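PDB 4OVY: haloacid dehalogenase domain protein hydrolase from Planctomyces limnophilus, which is a putative phosphatase of the haloacid dehalogenase superfamily, binds calcium and is probably a metal-dependent hydrolase. Local coordinates for residues P79-A82 with V83-D87; E114-N117 with I118-W122; G233-D236 with G237-E240. One frame throughout, in Å; residues are numbered along the deposited sequence.

Contact 1 of 3, residues P79-A82 with V83-D87; sequences PFRA and VIEKD
The guanidinium of Arg81 meets the carboxylates of Glu85 and Asp87 through its rim, where the short helix 80-84 runs out into the next turn. Asp87 OD2 lies in the guanidinium plane and accepts from Arg81 NH2 at 3.0 Å on its anti lone pair, the one away from OD1. Arg81 NH1 adds a weak bond to Asp87 OD2 at 3.3 Å. The carboxylate itself is turned 66° from the guanidinium plane, although its OD2 lies in that plane. Glu85 approaches differently, one helical turn after Arg81. Its OE1 is 3.1 Å from Arg81 NH2, and this donor comes in 48° above the carboxylate plane, while Glu85 CD packs 3.4 Å from Arg81 CD. Arg81 reaches both acids because CG stands opposite the backbone N (chi1 -170°) and the chain then folds back at chi2 and chi3. The CB of Ala82 lies off-centre over one face of the Arg81 guanidinium, 3.7 Å above it, and Arg81 NE forms a further salt bridge with Glu78, so three carboxylates share the charge of the guanidinium. A methionine in its place would probably leave Glu78, Glu85 and Asp87 without their shared positive charge, and the Asp87 carboxylate less firmly held on its OD2 side. The backbone beneath is regular at first, with Ile84 N giving a 2.8 Å bond to Phe80 O. It ends as Lys86 takes a positive phi and Asp87 N bonds almost straight to Ala82 O, at 2.8 Å. On the buried side Phe80 and Val83 pack against helix 55-67. The closing turn is a Schellman motif at the helix C-terminus, bridged by an Arg-Glu-Asp salt-bridge network, with Asp87 as N-cap of helix 88-91.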
loop_
_atom_site.group_PDB
_atom_site.type_symbol
_atom_site.label_atom_id
_atom_site.label_comp_id
_atom_site.label_asym_id
_atom_site.label_seq_id
_atom_site.Cartn_x
_atom_site.Cartn_y
_atom_site.Cartn_z
ATOM N N PRO A 79 -10.644 21.140 19.187
ATOM C CA PRO A 79 -11.955 20.549 19.469
ATOM C C PRO A 79 -12.052 19.884 20.848
ATOM O O PRO A 79 -13.064 19.266 21.158
ATOM C CB PRO A 79 -12.078 19.483 18.379
ATOM C CG PRO A 79 -10.679 19.023 18.182
ATOM C CD PRO A 79 -9.790 20.215 18.418
ATOM N N PHE A 80 -11.015 20.023 21.668
ATOM C CA PHE A 80 -10.965 19.351 22.967
ATOM C C PHE A 80 -12.081 19.821 23.889
ATOM O O PHE A 80 -12.668 19.014 24.607
ATOM C CB PHE A 80 -9.600 19.560 23.620
ATOM C CG PHE A 80 -8.457 19.154 22.736
ATOM C CD1 PHE A 80 -8.093 17.821 22.624
ATOM C CD2 PHE A 80 -7.778 20.100 21.977
ATOM C CE1 PHE A 80 -7.054 17.442 21.793
ATOM C CE2 PHE A 80 -6.738 19.727 21.142
ATOM C CZ PHE A 80 -6.371 18.394 21.053
ATOM N N ARG A 81 -12.377 21.119 23.846
ATOM C CA ARG A 81 -13.493 21.700 24.599
ATOM C C ARG A 81 -14.796 20.968 24.265
ATOM O O ARG A 81 -15.517 20.515 25.165
ATOM C CB ARG A 81 -13.608 23.199 24.274
ATOM C CG ARG A 81 -14.560 24.007 25.152
ATOM C CD ARG A 81 -16.033 23.800 24.822
ATOM N NE ARG A 81 -16.309 23.869 23.386
ATOM C CZ ARG A 81 -17.452 23.491 22.809
ATOM N NH1 ARG A 81 -17.585 23.598 21.495
ATOM N NH2 ARG A 81 -18.465 23.015 23.528
ATOM N N ALA A 82 -15.087 20.842 22.971
ATOM C CA ALA A 82 -16.283 20.124 22.514
ATOM C C ALA A 82 -16.304 18.684 23.023
ATOM O O ALA A 82 -17.351 18.180 23.436
ATOM C CB ALA A 82 -16.366 20.139 20.995
ATOM N N VAL A 83 -15.145 18.030 23.003
ATOM C CA VAL A 83 -15.040 16.643 23.473
ATOM C C VAL A 83 -15.368 16.561 24.965
ATOM O O VAL A 83 -16.178 15.734 25.390
ATOM C CB VAL A 83 -13.640 16.050 23.214
ATOM C CG1 VAL A 83 -13.532 14.649 23.800
ATOM C CG2 VAL A 83 -13.324 16.025 21.724
ATOM N N ILE A 84 -14.747 17.440 25.746
ATOM C CA ILE A 84 -14.936 17.477 27.193
ATOM C C ILE A 84 -16.377 17.825 27.574
ATOM O O ILE A 84 -16.941 17.214 28.485
ATOM C CB ILE A 84 -13.953 18.470 27.850
ATOM C CG1 ILE A 84 -12.528 17.917 27.751
ATOM C CG2 ILE A 84 -14.324 18.732 29.310
ATOM C CD1 ILE A 84 -11.447 18.927 28.073
ATOM N N GLU A 85 -16.971 18.795 26.881
ATOM C CA GLU A 85 -18.347 19.209 27.175
ATOM C C GLU A 85 -19.400 18.355 26.471
ATOM O O GLU A 85 -20.592 18.645 26.569
ATOM C CB GLU A 85 -18.551 20.685 26.830
ATOM C CG GLU A 85 -17.638 21.605 27.623
ATOM C CD GLU A 85 -17.978 23.072 27.475
ATOM O OE1 GLU A 85 -18.821 23.418 26.618
ATOM O OE2 GLU A 85 -17.387 23.883 28.224
ATOM N N LYS A 86 -18.964 17.313 25.763
ATOM C CA LYS A 86 -19.872 16.351 25.135
ATOM C C LYS A 86 -20.767 17.027 24.091
ATOM O O LYS A 86 -21.960 16.738 23.997
ATOM C CB LYS A 86 -20.721 15.643 26.203
ATOM C CG LYS A 86 -19.919 15.097 27.379
ATOM C CD LYS A 86 -20.821 14.611 28.499
ATOM C CE LYS A 86 -20.011 14.231 29.727
ATOM N NZ LYS A 86 -20.882 13.863 30.878
ATOM N N ASP A 87 -20.168 17.918 23.304
ATOM C CA ASP A 87 -20.886 18.750 22.343
ATOM C C ASP A 87 -20.940 18.059 20.975
ATOM O O ASP A 87 -20.140 18.352 20.087
ATOM C CB ASP A 87 -20.183 20.111 22.247
ATOM C CG ASP A 87 -20.973 21.136 21.460
ATOM O OD1 ASP A 87 -21.909 20.755 20.724
ATOM O OD2 ASP A 87 -20.644 22.338 21.578
#

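Contact 2 of 3, residues E114-N117 with I118-W122; sequences EFEN and IVTEW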
loop_
_atom_site.group_PDB
_atom_site.type_symbol
_atom_site.label_atom_id
_atom_site.label_comp_id
_atom_site.label_asym_id
_atom_site.label_seq_id
_atom_site.Cartn_x
_atom_site.Cartn_y
_atom_site.Cartn_z
ATOM N N GLU A 114 2.821 0.737 20.372
ATOM C CA GLU A 114 2.172 1.314 21.546
ATOM C C GLU A 114 0.750 1.765 21.198
ATOM O O GLU A 114 -0.204 1.486 21.941
ATOM C CB GLU A 114 3.027 2.459 22.120
ATOM C CG GLU A 114 4.250 1.920 22.860
ATOM C CD GLU A 114 5.338 2.934 23.173
ATOM O OE1 GLU A 114 5.350 4.067 22.642
ATOM O OE2 GLU A 114 6.225 2.565 23.966
ATOM N N PHE A 115 0.604 2.422 20.048
ATOM C CA PHE A 115 -0.705 2.870 19.596
ATOM C C PHE A 115 -1.636 1.677 19.333
ATOM O O PHE A 115 -2.796 1.701 19.726
ATOM C CB PHE A 115 -0.584 3.738 18.345
ATOM C CG PHE A 115 -1.888 4.319 17.897
ATOM C CD1 PHE A 115 -2.476 5.357 18.606
ATOM C CD2 PHE A 115 -2.546 3.814 16.784
ATOM C CE1 PHE A 115 -3.696 5.893 18.207
ATOM C CE2 PHE A 115 -3.757 4.342 16.380
ATOM C CZ PHE A 115 -4.334 5.382 17.094
ATOM N N GLU A 116 -1.117 0.644 18.667
ATOM C CA GLU A 116 -1.885 -0.579 18.412
ATOM C C GLU A 116 -2.425 -1.179 19.708
ATOM O O GLU A 116 -3.600 -1.536 19.782
ATOM C CB GLU A 116 -1.038 -1.616 17.657
ATOM C CG GLU A 116 -1.756 -2.948 17.446
ATOM C CD GLU A 116 -0.956 -3.970 16.666
ATOM O OE1 GLU A 116 -1.422 -5.120 16.567
ATOM O OE2 GLU A 116 0.124 -3.644 16.149
ATOM N N ASN A 117 -1.571 -1.282 20.728
ATOM C CA ASN A 117 -2.001 -1.800 22.040
ATOM C C ASN A 117 -3.134 -0.986 22.661
ATOM O O ASN A 117 -4.062 -1.537 23.245
ATOM C CB ASN A 117 -0.817 -1.866 23.011
ATOM C CG ASN A 117 0.194 -2.939 22.638
ATOM O OD1 ASN A 117 -0.106 -3.869 21.882
ATOM N ND2 ASN A 117 1.407 -2.818 23.176
ATOM N N ILE A 118 -3.048 0.333 22.531
ATOM C CA ILE A 118 -4.088 1.235 23.010
ATOM C C ILE A 118 -5.416 0.997 22.283
ATOM O O ILE A 118 -6.464 0.877 22.918
ATOM C CB ILE A 118 -3.632 2.713 22.894
ATOM C CG1 ILE A 118 -2.610 3.003 23.996
ATOM C CG2 ILE A 118 -4.812 3.672 23.010
ATOM C CD1 ILE A 118 -1.841 4.294 23.828
ATOM N N VAL A 119 -5.364 0.932 20.959
ATOM C CA VAL A 119 -6.554 0.646 20.156
ATOM C C VAL A 119 -7.161 -0.720 20.507
ATOM O O VAL A 119 -8.372 -0.846 20.670
ATOM C CB VAL A 119 -6.232 0.688 18.646
ATOM C CG1 VAL A 119 -7.391 0.133 17.825
ATOM C CG2 VAL A 119 -5.912 2.112 18.211
ATOM N N THR A 120 -6.315 -1.732 20.607
ATOM C CA THR A 120 -6.772 -3.104 20.877
ATOM C C THR A 120 -7.464 -3.221 22.230
ATOM O O THR A 120 -8.511 -3.857 22.356
ATOM C CB THR A 120 -5.593 -4.083 20.789
ATOM O OG1 THR A 120 -5.105 -4.083 19.442
ATOM C CG2 THR A 120 -6.013 -5.501 21.184
ATOM N N GLU A 121 -6.881 -2.598 23.245
ATOM C CA GLU A 121 -7.482 -2.591 24.559
ATOM C C GLU A 121 -8.799 -1.817 24.574
ATOM O O GLU A 121 -9.769 -2.269 25.168
ATOM C CB GLU A 121 -6.499 -2.050 25.590
ATOM C CG GLU A 121 -5.352 -3.011 25.857
ATOM C CD GLU A 121 -5.832 -4.342 26.411
ATOM O OE1 GLU A 121 -6.111 -4.412 27.630
ATOM O OE2 GLU A 121 -5.938 -5.311 25.619
ATOM N N TRP A 122 -8.850 -0.678 23.893
ATOM C CA TRP A 122 -10.086 0.093 23.843
ATOM C C TRP A 122 -11.195 -0.674 23.130
ATOM O O TRP A 122 -12.320 -0.749 23.621
ATOM C CB TRP A 122 -9.882 1.439 23.146
ATOM C CG TRP A 122 -11.131 2.252 23.152
ATOM C CD1 TRP A 122 -11.561 3.077 24.150
ATOM C CD2 TRP A 122 -12.134 2.300 22.131
ATOM N NE1 TRP A 122 -12.760 3.646 23.807
ATOM C CE2 TRP A 122 -13.140 3.181 22.577
ATOM C CE3 TRP A 122 -12.282 1.685 20.882
ATOM C CZ2 TRP A 122 -14.273 3.472 21.816
ATOM C CZ3 TRP A 122 -13.417 1.975 20.127
ATOM C CH2 TRP A 122 -14.393 2.858 20.600
#
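Phe115 and Val119 lie one turn apart on helix 112-125, an alpha-helix whose buried side packs against helices 55-67 and 165-168. Their apolar contact is a CH-pi interaction. Val119 CG2 stands 4.0 Å from the centroid of the Phe115 ring and 26° off its normal, so the methyl covers one face but is displaced toward the rim, with CE2 its nearest ring atom at 3.6 Å. The valine presents this branch because CG2 is anti to the carbonyl carbon and CG1 takes the place opposite the backbone N (chi1 169°). Beyond the pair, the same ring meets His107 edge-to-face and Arg203 in a cation-pi contact, while Val119 also touches Phe59 and Phe167.

The polar contacts follow the i to i+4 pattern of the backbone: Val119 N bonds to Phe115 O at 3.0 Å and Glu121 N to Asn117 O at 3.0 Å. Farther round the helix, the Glu116 and Thr120 side chains run alongside each other, pointing the same way. Glu116 O accepts two hydrogens there, from Thr120 N at 2.8 Å and from the hydroxyl Thr120 OG1 at 3.0 Å, the latter arriving 43° above the carbonyl plane.

Contact 3 of 3, residues G233-D236 with G237-E240; sequences GNSD and GDYE. With CA (calcium ion), chain J.
Asn234 and Asp238 cross at the calcium site, in the loop linking strand 230-233 to helix 239-246 of the Rossmann-like HAD core. In the first shell, Asn234 OD1 binds the calcium ion at 2.4 Å; its chi1 of 72° sets CG between the backbone N and the carbonyl carbon, which brings OD1 to the metal. Thr46 OG1 also hydrogen-bonds OD1, and ND2 bonds weakly to Glu50. Water 3 and water 1, the latter 2.8 Å from the calcium, are further ligands, and Asp42 and Asp44 O, from the DxDx(T/V) sequence characteristic of HAD enzymes, complete the site. The Asp238 carboxylate, turned 54° from the Asn234 amide, does not bind this metal directly, although calcium binding by Asp238 has been observed for this protein. Instead OD2 takes a weak hydrogen bond from water 1, which also bonds to Ser235 OG.

Asp238 OD2 accepts from Asn234 N at 2.9 Å, met 37° above the carboxylate plane, and from Ser235 N at 3.2 Å on the anti side. These two bonds join the metal-binding loop to the 3-10 turn leading into helix 239-246, while OD1 forms a salt bridge with Lys216. Gly233 CA packs 3.4 Å from Asp238 OD2. Farther out, Asp236 O accepts from Tyr239 N at 3.1 Å, and water 2 donates both to Asp236 O and to Glu240 OE1, at 2.7 Å from the latter.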
loop_
_atom_site.group_PDB
_atom_site.type_symbol
_atom_site.label_atom_id
_atom_site.label_comp_id
_atom_site.label_asym_id
_atom_site.label_seq_id
_atom_site.Cartn_x
_atom_site.Cartn_y
_atom_site.Cartn_z
ATOM N N GLY A 233 -19.729 1.754 -1.056
ATOM C CA GLY A 233 -19.669 2.848 -0.098
ATOM C C GLY A 233 -21.049 3.103 0.468
ATOM O O GLY A 233 -21.967 2.299 0.257
ATOM N N ASN A 234 -21.200 4.210 1.196
ATOM C CA ASN A 234 -22.506 4.580 1.748
ATOM C C ASN A 234 -22.761 6.085 1.859
ATOM O O ASN A 234 -23.877 6.487 2.165
ATOM C CB ASN A 234 -22.690 3.980 3.138
ATOM C CG ASN A 234 -21.826 4.662 4.176
ATOM O OD1 ASN A 234 -20.605 4.594 4.112
ATOM N ND2 ASN A 234 -22.454 5.342 5.127
ATOM N N SER A 235 -21.748 6.915 1.632
ATOM C CA SER A 235 -21.905 8.346 1.871
ATOM C C SER A 235 -21.341 9.168 0.723
ATOM O O SER A 235 -20.699 8.646 -0.190
ATOM C CB SER A 235 -21.217 8.721 3.182
ATOM O OG SER A 235 -19.808 8.801 3.006
ATOM N N ASP A 236 -21.576 10.470 0.778
ATOM C CA ASP A 236 -21.065 11.364 -0.248
ATOM C C ASP A 236 -19.537 11.414 -0.289
ATOM O O ASP A 236 -18.967 11.718 -1.324
ATOM C CB ASP A 236 -21.658 12.762 -0.083
ATOM C CG ASP A 236 -23.114 12.832 -0.513
ATOM O OD1 ASP A 236 -23.696 11.796 -0.946
ATOM O OD2 ASP A 236 -23.692 13.938 -0.418
ATOM N N GLY A 237 -18.884 11.099 0.830
ATOM C CA GLY A 237 -17.432 10.925 0.856
ATOM C C GLY A 237 -16.900 9.793 -0.018
ATOM O O GLY A 237 -15.704 9.744 -0.293
ATOM N N ASP A 238 -17.788 8.897 -0.460
ATOM C CA ASP A 238 -17.447 7.795 -1.363
ATOM C C ASP A 238 -17.694 8.092 -2.846
ATOM O O ASP A 238 -17.431 7.235 -3.698
ATOM C CB ASP A 238 -18.260 6.551 -0.971
ATOM C CG ASP A 238 -17.899 6.037 0.399
ATOM O OD1 ASP A 238 -16.691 5.846 0.643
ATOM O OD2 ASP A 238 -18.813 5.821 1.223
ATOM N N TYR A 239 -18.171 9.297 -3.157
ATOM C CA TYR A 239 -18.584 9.645 -4.524
ATOM C C TYR A 239 -17.457 9.439 -5.532
ATOM O O TYR A 239 -17.650 8.783 -6.543
ATOM C CB TYR A 239 -19.083 11.098 -4.597
ATOM C CG TYR A 239 -19.835 11.457 -5.870
ATOM C CD1 TYR A 239 -19.167 11.604 -7.081
ATOM C CD2 TYR A 239 -21.208 11.686 -5.854
ATOM C CE1 TYR A 239 -19.843 11.940 -8.244
ATOM C CE2 TYR A 239 -21.893 12.031 -7.014
ATOM C CZ TYR A 239 -21.202 12.150 -8.206
ATOM O OH TYR A 239 -21.856 12.488 -9.372
ATOM N N GLU A 240 -16.285 10.011 -5.259
ATOM C CA GLU A 240 -15.160 9.900 -6.182
ATOM C C GLU A 240 -14.648 8.463 -6.324
ATOM O O GLU A 240 -14.296 8.047 -7.422
ATOM C CB GLU A 240 -14.026 10.852 -5.796
ATOM C CG GLU A 240 -14.363 12.330 -6.010
ATOM C CD GLU A 240 -14.931 13.026 -4.782
ATOM O OE1 GLU A 240 -15.440 12.346 -3.851
ATOM O OE2 GLU A 240 -14.872 14.278 -4.762
HETATM CA CA CA J . -18.845 5.905 5.126
HETATM O O HOH W 1 -17.614 7.619 3.259
HETATM O O HOH W 2 -16.919 13.539 -1.915
HETATM O O HOH W 3 -19.260 7.470 6.445
#

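Overall arrangement
All three are local contacts, between neighbouring residues along the chain, and none touches another. Contacts 1 and 2 lie in the helical insertion between strands 38-41 and 156-161, probably the cap of this HAD enzyme. Both pack on helix 55-67, contact 1 through Val64 and Leu61 and contact 2 through Phe59, with centres 22 Å apart and nearest atoms about 11 Å apart. Contact 3 lies at the end of a strand of the central sheet and holds part of the calcium site. Its centre is 27 Å from that of contact 1 and 28 Å from that of contact 2. The side chains of Val119 and Asp44 are about 12 Å apart, whereas contact 1 lies away from the site.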